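Local coordinates for chitin deacetylase 1 (Bombyx mori, PDB 5ZNT), which hydrolyses the N-acetamido groups of N-acetylglucosamine residues in chitin, using a zinc ion, to give chitosan and acetate, at residues Q38-T43 / A263-Y268; R64-G69 / D297-T302; Y149-G154 / N197-P202; I172-S177 / M190-H195. All blocks are in the same frame, centred on the assembly; numbering follows the deposited sequence.

Contact 1: Q38-T43 / A263-Y268; sequences QMITIT and APLGLY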
# COMPACT_ATOMS: atom_id res chain seq x y z
N GLN A 38 -15.57 -8.66 0.90
CA GLN A 38 -14.20 -9.07 0.63
C GLN A 38 -13.45 -7.88 0.05
O GLN A 38 -13.68 -7.47 -1.09
CB GLN A 38 -14.18 -10.24 -0.34
CG GLN A 38 -12.77 -10.72 -0.71
CD GLN A 38 -11.96 -11.16 0.53
OE1 GLN A 38 -12.25 -12.20 1.13
NE2 GLN A 38 -10.93 -10.37 0.89
N MET A 39 -12.54 -7.31 0.83
CA MET A 39 -11.73 -6.19 0.38
C MET A 39 -10.50 -6.68 -0.35
O MET A 39 -9.87 -7.67 0.06
CB MET A 39 -11.33 -5.33 1.58
CG MET A 39 -12.52 -4.59 2.19
SD MET A 39 -12.09 -3.75 3.72
CE MET A 39 -12.63 -4.92 4.98
N ILE A 40 -10.15 -6.00 -1.44
CA ILE A 40 -8.92 -6.27 -2.17
C ILE A 40 -8.15 -4.96 -2.27
O ILE A 40 -8.71 -3.95 -2.69
CB ILE A 40 -9.20 -6.85 -3.57
CG1 ILE A 40 -10.05 -8.13 -3.43
CG2 ILE A 40 -7.89 -7.20 -4.31
CD1 ILE A 40 -10.46 -8.78 -4.77
N THR A 41 -6.89 -4.97 -1.85
CA THR A 41 -6.04 -3.78 -1.92
C THR A 41 -4.99 -4.01 -3.00
O THR A 41 -3.96 -4.63 -2.76
CB THR A 41 -5.37 -3.46 -0.58
OG1 THR A 41 -4.54 -4.55 -0.16
CG2 THR A 41 -6.42 -3.20 0.50
N ILE A 42 -5.28 -3.53 -4.21
CA ILE A 42 -4.26 -3.44 -5.24
C ILE A 42 -3.31 -2.31 -4.86
O ILE A 42 -3.75 -1.20 -4.55
CB ILE A 42 -4.90 -3.17 -6.60
CG1 ILE A 42 -5.83 -4.31 -7.02
CG2 ILE A 42 -3.82 -2.90 -7.65
CD1 ILE A 42 -6.74 -3.89 -8.19
N THR A 43 -2.00 -2.57 -4.89
CA THR A 43 -1.02 -1.52 -4.64
C THR A 43 0.04 -1.55 -5.73
O THR A 43 0.25 -2.57 -6.40
CB THR A 43 -0.34 -1.64 -3.26
OG1 THR A 43 0.60 -2.72 -3.26
CG2 THR A 43 -1.38 -1.88 -2.14
N ALA A 263 -10.26 -11.95 5.24
CA ALA A 263 -9.22 -10.96 5.49
C ALA A 263 -8.95 -10.21 4.18
O ALA A 263 -8.95 -10.82 3.11
CB ALA A 263 -7.94 -11.62 6.00
N PRO A 264 -8.75 -8.90 4.24
CA PRO A 264 -8.38 -8.16 3.02
C PRO A 264 -7.27 -8.87 2.26
O PRO A 264 -6.31 -9.37 2.85
CB PRO A 264 -7.95 -6.79 3.55
CG PRO A 264 -8.79 -6.61 4.82
CD PRO A 264 -8.87 -8.03 5.43
N LEU A 265 -7.45 -8.99 0.96
CA LEU A 265 -6.48 -9.63 0.09
C LEU A 265 -5.58 -8.56 -0.54
O LEU A 265 -6.07 -7.67 -1.24
CB LEU A 265 -7.19 -10.42 -1.00
CG LEU A 265 -6.37 -10.94 -2.18
CD1 LEU A 265 -5.41 -12.04 -1.74
CD2 LEU A 265 -7.29 -11.44 -3.28
N GLY A 266 -4.27 -8.65 -0.31
CA GLY A 266 -3.34 -7.67 -0.84
C GLY A 266 -2.68 -8.16 -2.09
O GLY A 266 -2.00 -9.19 -2.09
N LEU A 267 -2.86 -7.42 -3.20
CA LEU A 267 -2.23 -7.71 -4.48
C LEU A 267 -1.21 -6.60 -4.76
O LEU A 267 -1.56 -5.50 -5.23
CB LEU A 267 -3.26 -7.84 -5.60
CG LEU A 267 -4.37 -8.87 -5.30
CD1 LEU A 267 -5.38 -8.87 -6.46
CD2 LEU A 267 -3.74 -10.27 -5.11
N TYR A 268 0.05 -6.88 -4.47
CA TYR A 268 1.08 -5.84 -4.38
C TYR A 268 1.96 -5.92 -5.62
O TYR A 268 2.73 -6.87 -5.77
CB TYR A 268 1.90 -6.01 -3.11
CG TYR A 268 1.07 -6.20 -1.86
CD1 TYR A 268 0.11 -5.26 -1.49
CD2 TYR A 268 1.26 -7.30 -1.03
CE1 TYR A 268 -0.62 -5.39 -0.32
CE2 TYR A 268 0.52 -7.45 0.13
CZ TYR A 268 -0.42 -6.50 0.48
OH TYR A 268 -1.14 -6.65 1.64
O HOH W 1 -3.19 -5.25 2.25
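Parallel pairing at the heart of the CE4 deacetylase fold, a distorted beta/alpha barrel, brings M39 and I40 of strand 38-45 against L265 of strand 265-270 and the P264 just before it. Four backbone bonds alternate: L265 N to M39 O, T41 N to L265 O, L267 N to T41 O and T43 N to L267 O. CG2 of I40 packs on CD1 of L267 at 3.7 Å. On the other face, T43 OG1 lies 3.1 Å from Y268 CD1, at the edge of the ring, and bonds to R146, which also makes a cation-pi contact with Y268. One water joins T41 OG1 (2.8 Å) and Y268 OH (2.6 Å). G266 has its carbonyl carbon over the centre of that ring, and a CB would clash with Y268 OH.

Q38 closes the start of the pair. With CG anti to the backbone N (chi1 179°) and a bend at chi2, its NE2 gives one bond to A263 O (3.0 Å) and one to O of the adjacent M39 (3.0 Å), both acceptors lying in the amide plane. NE2 and L265 N reach M39 O from opposite faces of its carbonyl. An alanine at Q38 would probably cost A263 O one of its donors, H257 being the other, and let the loop before L265 shift. The chemistry implies that where regular pairing begins, a side-chain amide supplies extra donors to two buried backbone oxygens.

Contact 2: R64-G69 / D297-T302; sequences RKNPNG and DVYFVT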
# COMPACT_ATOMS: atom_id res chain seq x y z
N ARG A 64 -14.53 0.30 -14.43
CA ARG A 64 -14.51 -0.79 -13.46
C ARG A 64 -15.02 -0.22 -12.14
O ARG A 64 -14.40 0.69 -11.58
CB ARG A 64 -13.11 -1.38 -13.33
CG ARG A 64 -12.56 -1.89 -14.67
CD ARG A 64 -11.19 -2.58 -14.60
NE ARG A 64 -11.06 -3.48 -15.75
CZ ARG A 64 -10.39 -3.19 -16.87
NH1 ARG A 64 -9.72 -2.03 -16.98
NH2 ARG A 64 -10.39 -4.08 -17.86
N LYS A 65 -16.16 -0.72 -11.67
CA LYS A 65 -16.85 -0.15 -10.52
C LYS A 65 -17.07 -1.20 -9.45
O LYS A 65 -17.38 -2.35 -9.77
CB LYS A 65 -18.22 0.44 -10.91
CG LYS A 65 -18.23 1.27 -12.16
CD LYS A 65 -18.05 2.73 -11.84
CE LYS A 65 -18.34 3.58 -13.08
NZ LYS A 65 -17.79 4.91 -12.86
N ASN A 66 -16.92 -0.80 -8.19
CA ASN A 66 -17.26 -1.63 -7.05
C ASN A 66 -18.78 -1.76 -6.93
O ASN A 66 -19.52 -1.06 -7.61
CB ASN A 66 -16.69 -1.00 -5.78
CG ASN A 66 -15.21 -1.25 -5.63
OD1 ASN A 66 -14.71 -2.32 -5.99
ND2 ASN A 66 -14.51 -0.29 -5.07
N PRO A 67 -19.28 -2.64 -6.05
CA PRO A 67 -20.74 -2.81 -5.93
C PRO A 67 -21.47 -1.56 -5.48
O PRO A 67 -22.70 -1.50 -5.62
CB PRO A 67 -20.89 -3.94 -4.91
CG PRO A 67 -19.62 -4.73 -5.03
CD PRO A 67 -18.55 -3.68 -5.30
N ASN A 68 -20.77 -0.54 -4.96
CA ASN A 68 -21.38 0.73 -4.59
C ASN A 68 -21.48 1.69 -5.77
O ASN A 68 -21.83 2.85 -5.57
CB ASN A 68 -20.59 1.40 -3.45
CG ASN A 68 -19.15 1.70 -3.83
OD1 ASN A 68 -18.72 1.43 -4.95
ND2 ASN A 68 -18.41 2.27 -2.90
N GLY A 69 -21.13 1.25 -6.98
CA GLY A 69 -21.16 2.12 -8.13
C GLY A 69 -19.93 2.99 -8.33
O GLY A 69 -19.87 3.72 -9.33
N ASP A 297 -20.20 -8.67 -3.51
CA ASP A 297 -19.66 -8.59 -2.17
C ASP A 297 -18.13 -8.42 -2.15
O ASP A 297 -17.50 -8.72 -1.14
CB ASP A 297 -20.06 -9.83 -1.36
CG ASP A 297 -19.68 -11.13 -2.05
OD1 ASP A 297 -19.16 -11.08 -3.19
OD2 ASP A 297 -19.90 -12.22 -1.47
N VAL A 298 -17.54 -7.95 -3.25
CA VAL A 298 -16.10 -7.76 -3.37
C VAL A 298 -15.84 -6.29 -3.70
O VAL A 298 -16.43 -5.76 -4.65
CB VAL A 298 -15.48 -8.68 -4.44
CG1 VAL A 298 -14.01 -8.29 -4.75
CG2 VAL A 298 -15.55 -10.15 -4.00
N TYR A 299 -14.98 -5.63 -2.93
CA TYR A 299 -14.63 -4.22 -3.12
C TYR A 299 -13.12 -4.07 -3.28
O TYR A 299 -12.36 -4.52 -2.42
CB TYR A 299 -15.08 -3.37 -1.93
CG TYR A 299 -16.55 -3.05 -1.90
CD1 TYR A 299 -17.48 -4.02 -1.53
CD2 TYR A 299 -17.01 -1.77 -2.22
CE1 TYR A 299 -18.85 -3.72 -1.48
CE2 TYR A 299 -18.36 -1.47 -2.17
CZ TYR A 299 -19.27 -2.45 -1.80
OH TYR A 299 -20.61 -2.13 -1.75
N PHE A 300 -12.70 -3.39 -4.36
CA PHE A 300 -11.31 -2.97 -4.53
C PHE A 300 -11.18 -1.58 -3.93
O PHE A 300 -11.74 -0.61 -4.46
CB PHE A 300 -10.93 -2.96 -6.01
CG PHE A 300 -10.95 -4.32 -6.64
CD1 PHE A 300 -12.14 -4.89 -7.06
CD2 PHE A 300 -9.77 -5.03 -6.83
CE1 PHE A 300 -12.16 -6.15 -7.63
CE2 PHE A 300 -9.78 -6.28 -7.43
CZ PHE A 300 -10.98 -6.85 -7.81
N VAL A 301 -10.47 -1.48 -2.80
CA VAL A 301 -10.40 -0.27 -2.00
C VAL A 301 -8.95 0.08 -1.69
O VAL A 301 -8.03 -0.74 -1.82
CB VAL A 301 -11.20 -0.44 -0.68
CG1 VAL A 301 -12.71 -0.63 -0.98
CG2 VAL A 301 -10.66 -1.63 0.09
N THR A 302 -8.75 1.33 -1.25
CA THR A 302 -7.43 1.75 -0.79
C THR A 302 -7.12 1.16 0.58
O THR A 302 -8.00 0.65 1.29
CB THR A 302 -7.34 3.27 -0.70
OG1 THR A 302 -8.15 3.73 0.39
CG2 THR A 302 -7.84 3.93 -1.99
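N66 grips the backbone of F300 from a type I beta turn, N66 to G69, set beside strand 298-300. Its CG stands anti to the carbonyl carbon (chi1 -78°), and the amide meets both polar atoms of one residue: F300 N donates to OD1 at 2.8 Å, and ND2 donates to F300 O at 2.9 Å, nearly straight at 173°. The amide thus pairs with F300 much as a strand backbone would; K73 makes a further backbone bond to F300. F300 O lies in the amide plane, though ND2 sits above the plane of that carbonyl, and OD1 also lies at the edge of the F300 ring.

P67 lays its CD over the centre of the Y299 ring in a CH-pi contact, 3.6 Å from the centroid. The N68 side chain comes to the rim instead, its CG 3.7 Å from Y299 CE2, with the amide and ring planes 85° apart. Its OD1 accepts from the backbone N of C70.

Y299 meets W325 as well, and lies beside A319 of helix 316-319. V298 and F300 pack on strand 38-45 and helix 278-294, so the turn lies against a strand of the parallel sheet.

Contact 3: Y149-G154 / N197-P202; sequences YLRVGG and NLQSCP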
# COMPACT_ATOMS: atom_id res chain seq x y z
N TYR A 149 12.37 -2.55 -0.27
CA TYR A 149 12.73 -3.97 -0.14
C TYR A 149 12.03 -4.64 1.05
O TYR A 149 12.49 -5.69 1.53
CB TYR A 149 14.28 -4.13 -0.11
CG TYR A 149 14.90 -3.29 -1.21
CD1 TYR A 149 14.94 -3.75 -2.53
CD2 TYR A 149 15.35 -1.99 -0.96
CE1 TYR A 149 15.47 -2.95 -3.56
CE2 TYR A 149 15.86 -1.18 -1.99
CZ TYR A 149 15.91 -1.67 -3.27
OH TYR A 149 16.41 -0.88 -4.27
N LEU A 150 10.92 -4.06 1.51
CA LEU A 150 10.15 -4.54 2.66
C LEU A 150 11.05 -4.76 3.87
O LEU A 150 10.90 -5.73 4.63
CB LEU A 150 9.38 -5.82 2.30
CG LEU A 150 8.43 -5.71 1.09
CD1 LEU A 150 7.65 -7.01 0.87
CD2 LEU A 150 7.43 -4.58 1.31
N ARG A 151 12.01 -3.85 4.08
CA ARG A 151 12.90 -3.94 5.24
C ARG A 151 12.25 -3.22 6.41
O ARG A 151 12.19 -1.99 6.45
CB ARG A 151 14.26 -3.33 4.93
CG ARG A 151 15.01 -3.96 3.77
CD ARG A 151 15.09 -5.48 3.88
NE ARG A 151 15.79 -5.92 5.08
CZ ARG A 151 15.93 -7.19 5.43
NH1 ARG A 151 15.39 -8.14 4.66
NH2 ARG A 151 16.57 -7.53 6.54
N VAL A 152 11.77 -3.99 7.39
CA VAL A 152 11.18 -3.41 8.58
C VAL A 152 12.27 -2.78 9.43
O VAL A 152 13.38 -3.32 9.54
CB VAL A 152 10.40 -4.48 9.36
CG1 VAL A 152 9.61 -3.83 10.47
CG2 VAL A 152 9.50 -5.25 8.40
N GLY A 153 11.96 -1.64 10.05
CA GLY A 153 12.94 -0.91 10.85
C GLY A 153 12.83 -1.09 12.36
O GLY A 153 12.97 -0.13 13.12
N GLY A 154 12.57 -2.33 12.80
CA GLY A 154 12.42 -2.60 14.22
C GLY A 154 11.51 -1.60 14.89
O GLY A 154 10.51 -1.15 14.32
N ASN A 197 14.27 -12.64 5.74
CA ASN A 197 15.70 -12.76 6.00
C ASN A 197 16.19 -11.60 6.86
O ASN A 197 16.11 -10.44 6.46
CB ASN A 197 16.46 -12.80 4.68
CG ASN A 197 17.96 -12.84 4.87
OD1 ASN A 197 18.47 -13.59 5.71
ND2 ASN A 197 18.68 -12.04 4.09
N LEU A 198 16.69 -11.93 8.05
CA LEU A 198 17.36 -10.97 8.92
C LEU A 198 16.46 -9.80 9.30
O LEU A 198 16.94 -8.69 9.56
CB LEU A 198 18.65 -10.45 8.28
CG LEU A 198 19.79 -11.44 8.04
CD1 LEU A 198 20.84 -10.89 7.05
CD2 LEU A 198 20.44 -11.81 9.38
N GLN A 199 15.15 -10.02 9.37
CA GLN A 199 14.22 -8.92 9.59
C GLN A 199 14.25 -8.48 11.05
O GLN A 199 14.35 -9.30 11.96
CB GLN A 199 12.79 -9.31 9.20
CG GLN A 199 12.55 -9.44 7.70
CD GLN A 199 12.38 -8.09 7.00
OE1 GLN A 199 12.60 -7.02 7.58
NE2 GLN A 199 11.99 -8.15 5.75
N SER A 200 14.15 -7.18 11.26
CA SER A 200 14.08 -6.60 12.59
C SER A 200 12.68 -6.00 12.75
O SER A 200 12.39 -4.96 12.16
CB SER A 200 15.19 -5.55 12.74
OG SER A 200 14.94 -4.61 13.78
N CYS A 201 11.80 -6.69 13.54
CA CYS A 201 10.42 -6.25 13.73
C CYS A 201 10.26 -5.47 15.03
O CYS A 201 11.04 -5.65 15.97
CB CYS A 201 9.46 -7.45 13.75
SG CYS A 201 9.28 -8.30 12.19
N PRO A 202 9.25 -4.62 15.12
CA PRO A 202 9.00 -3.90 16.37
C PRO A 202 8.64 -4.86 17.50
O PRO A 202 8.08 -5.93 17.27
CB PRO A 202 7.82 -2.98 16.04
CG PRO A 202 7.14 -3.65 14.90
CD PRO A 202 8.26 -4.26 14.09
O HOH W 2 14.29 -5.56 8.94
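L150 and R151 meet Q199 where the loop between strand 144-145 and helix 154-163, part of the CE4 catalytic domain, meets the loop ahead of strand 209-214. The L150 side chain lies about 7 Å from the zinc, while the backbone O of L150 accepts from Q199 NE2 at 2.9 Å.

R151 follows, its chain bent at chi2 and chi3. NH1 and NH2 both donate to N197 O, at 3.0 and 2.9 Å, an end-on grip with the acceptor in the guanidinium plane. The Q199 amide stacks on one guanidinium face, the planes 14° apart and OE1 4.0 Å above the centre. NE bonds to S113 OG, which helps fix the group's rotation. An alanine at R151 would probably deprive N197 O of both guanidinium donors and leave the Q199 amide without its stacking partner.

V152 N completes the hold on Q199, donating to OE1 at 3.1 Å; the bend at chi2 of Q199 (-78°) turns its CD back toward the first loop. The V152 methyl CG1, anti to its backbone N (chi1 -171°), packs on P202 CD. G153 gives its N to Q157 OE1 in the following helix. G154, with positive phi, donates from its N to S200 O, and a CB there would clash with S200 OG. Between the loops a water donates to both V152 O and Q199 OE1 and accepts from S200 N at 2.8 Å.

Contact 4: I172-S177 / M190-H195; sequences ITAPLS and MPHRCH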
# COMPACT_ATOMS: atom_id res chain seq x y z
N ILE A 172 5.37 -5.11 7.01
CA ILE A 172 5.55 -6.37 7.71
C ILE A 172 4.84 -7.48 6.95
O ILE A 172 3.66 -7.35 6.60
CB ILE A 172 5.02 -6.25 9.15
CG1 ILE A 172 5.90 -5.27 9.92
CG2 ILE A 172 4.97 -7.65 9.82
CD1 ILE A 172 5.36 -4.93 11.29
N THR A 173 5.57 -8.55 6.64
CA THR A 173 5.01 -9.70 5.95
C THR A 173 4.55 -10.75 6.95
O THR A 173 5.22 -10.98 7.97
CB THR A 173 6.04 -10.29 4.99
OG1 THR A 173 6.37 -9.31 3.97
CG2 THR A 173 5.50 -11.50 4.35
N ALA A 174 3.40 -11.38 6.69
CA ALA A 174 2.96 -12.51 7.50
C ALA A 174 3.12 -13.78 6.71
O ALA A 174 2.67 -13.84 5.56
CB ALA A 174 1.50 -12.35 7.95
N PRO A 175 3.75 -14.82 7.25
CA PRO A 175 3.93 -16.04 6.47
C PRO A 175 2.59 -16.62 6.05
O PRO A 175 1.58 -16.44 6.74
CB PRO A 175 4.68 -16.99 7.43
CG PRO A 175 4.38 -16.48 8.77
CD PRO A 175 4.25 -14.96 8.63
N LEU A 176 2.59 -17.27 4.89
CA LEU A 176 1.43 -17.98 4.37
C LEU A 176 0.76 -18.78 5.47
O LEU A 176 1.40 -19.58 6.16
CB LEU A 176 1.86 -18.90 3.23
CG LEU A 176 0.72 -19.72 2.61
CD1 LEU A 176 -0.34 -18.82 2.01
CD2 LEU A 176 1.23 -20.71 1.58
N SER A 177 -0.52 -18.49 5.69
CA SER A 177 -1.31 -18.99 6.80
C SER A 177 -2.73 -19.20 6.30
O SER A 177 -3.19 -18.49 5.40
CB SER A 177 -1.38 -18.00 7.98
OG SER A 177 -0.12 -17.79 8.60
N MET A 190 2.77 -8.36 17.93
CA MET A 190 2.39 -8.87 16.62
C MET A 190 1.80 -10.27 16.76
O MET A 190 2.35 -11.09 17.51
CB MET A 190 3.60 -8.94 15.69
CG MET A 190 4.18 -7.59 15.30
SD MET A 190 5.79 -7.81 14.54
CE MET A 190 5.43 -9.00 13.28
N PRO A 191 0.74 -10.60 16.03
CA PRO A 191 0.13 -11.92 16.16
C PRO A 191 0.77 -12.97 15.27
O PRO A 191 0.12 -13.96 14.93
CB PRO A 191 -1.32 -11.68 15.73
CG PRO A 191 -1.16 -10.60 14.64
CD PRO A 191 -0.04 -9.71 15.13
N HIS A 192 2.02 -12.77 14.87
CA HIS A 192 2.71 -13.72 14.00
C HIS A 192 4.20 -13.48 14.13
O HIS A 192 4.63 -12.46 14.67
CB HIS A 192 2.27 -13.58 12.54
CG HIS A 192 2.57 -12.24 11.95
ND1 HIS A 192 3.78 -11.93 11.36
CD2 HIS A 192 1.82 -11.11 11.88
CE1 HIS A 192 3.75 -10.68 10.94
NE2 HIS A 192 2.58 -10.15 11.25
N ARG A 193 4.98 -14.43 13.63
CA ARG A 193 6.43 -14.35 13.69
C ARG A 193 6.95 -13.22 12.80
O ARG A 193 6.36 -12.88 11.77
CB ARG A 193 7.07 -15.66 13.22
CG ARG A 193 6.81 -16.87 14.11
CD ARG A 193 7.73 -18.01 13.71
NE ARG A 193 7.65 -19.06 14.72
CZ ARG A 193 6.71 -20.00 14.74
NH1 ARG A 193 5.77 -20.00 13.80
NH2 ARG A 193 6.69 -20.91 15.71
N CYS A 194 8.08 -12.65 13.22
CA CYS A 194 8.85 -11.76 12.35
C CYS A 194 9.39 -12.58 11.18
O CYS A 194 10.19 -13.49 11.38
CB CYS A 194 9.98 -11.11 13.14
SG CYS A 194 10.76 -9.74 12.24
N HIS A 195 8.95 -12.26 9.97
CA HIS A 195 9.14 -13.12 8.81
C HIS A 195 10.04 -12.46 7.79
O HIS A 195 9.90 -11.27 7.49
CB HIS A 195 7.78 -13.47 8.19
CG HIS A 195 7.84 -14.49 7.09
ND1 HIS A 195 8.19 -15.80 7.32
CD2 HIS A 195 7.58 -14.39 5.77
CE1 HIS A 195 8.16 -16.47 6.17
NE2 HIS A 195 7.78 -15.63 5.22
O HOH W 3 8.55 -8.87 7.59
O HOH W 4 7.08 -10.21 9.73
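H192 and H195, in the loop that follows strand 184-185, fold over the short strand 173-174 at the edge of the mixed sheet, and each ring takes one aliphatic group on a face. H192 is the side chain to follow. CB leads to CG, which takes the crowded position between backbone N and carbonyl carbon (chi1 61°) and lies 4.1 Å from A174 CB. Next round the ring, ND1 donates to R193 O at 2.8 Å within its own loop, and CD2 again faces A174 CB. CE1 comes 3.3 Å from T173 O and 3.5 Å from I172 CG2, which meets the ring at its edge. At the tip, NE2 bonds to Y184 OH. A174 CB sits over the centre of the H192 ring, almost on its normal, a CH-pi contact.

The P175 and H195 side chains run in opposing senses, with P175 CB over a face of the H195 ring, 3.8 Å from the centroid and shifted toward the rim. H195 NE2 is hydrogen-bonded to OE2 of E215. I172 CG2 also packs on M190 CE.

Two waters join the backbones. One accepts from T173 N and donates to H195 O; the other accepts from H195 N and donates to T173 O at 2.7 Å.

In the fold
From the N terminus, strand 38-45 opens contact 1, which closes only when the chain returns at 263-268. Loop 64-69 opens contact 2 before that return and finds its partner at 297-302, so contacts 1 and 2 cross; they also touch, through the neighbouring strands 38-45 and 298-300. Contact 3 spans 149-154 to 197-202 and lies nested inside both. Within it nests contact 4, the shortest closure, from 172-177 to 190-195. The C194-C201 disulfide joins these two inner contacts. Contact 1 joins two strands of the parallel sheet, contact 2 sets a turn against a third, and contacts 3 and 4 tie the loop before helix 154-163 and the short strand 173-174 to the loop ahead of strand 209-214.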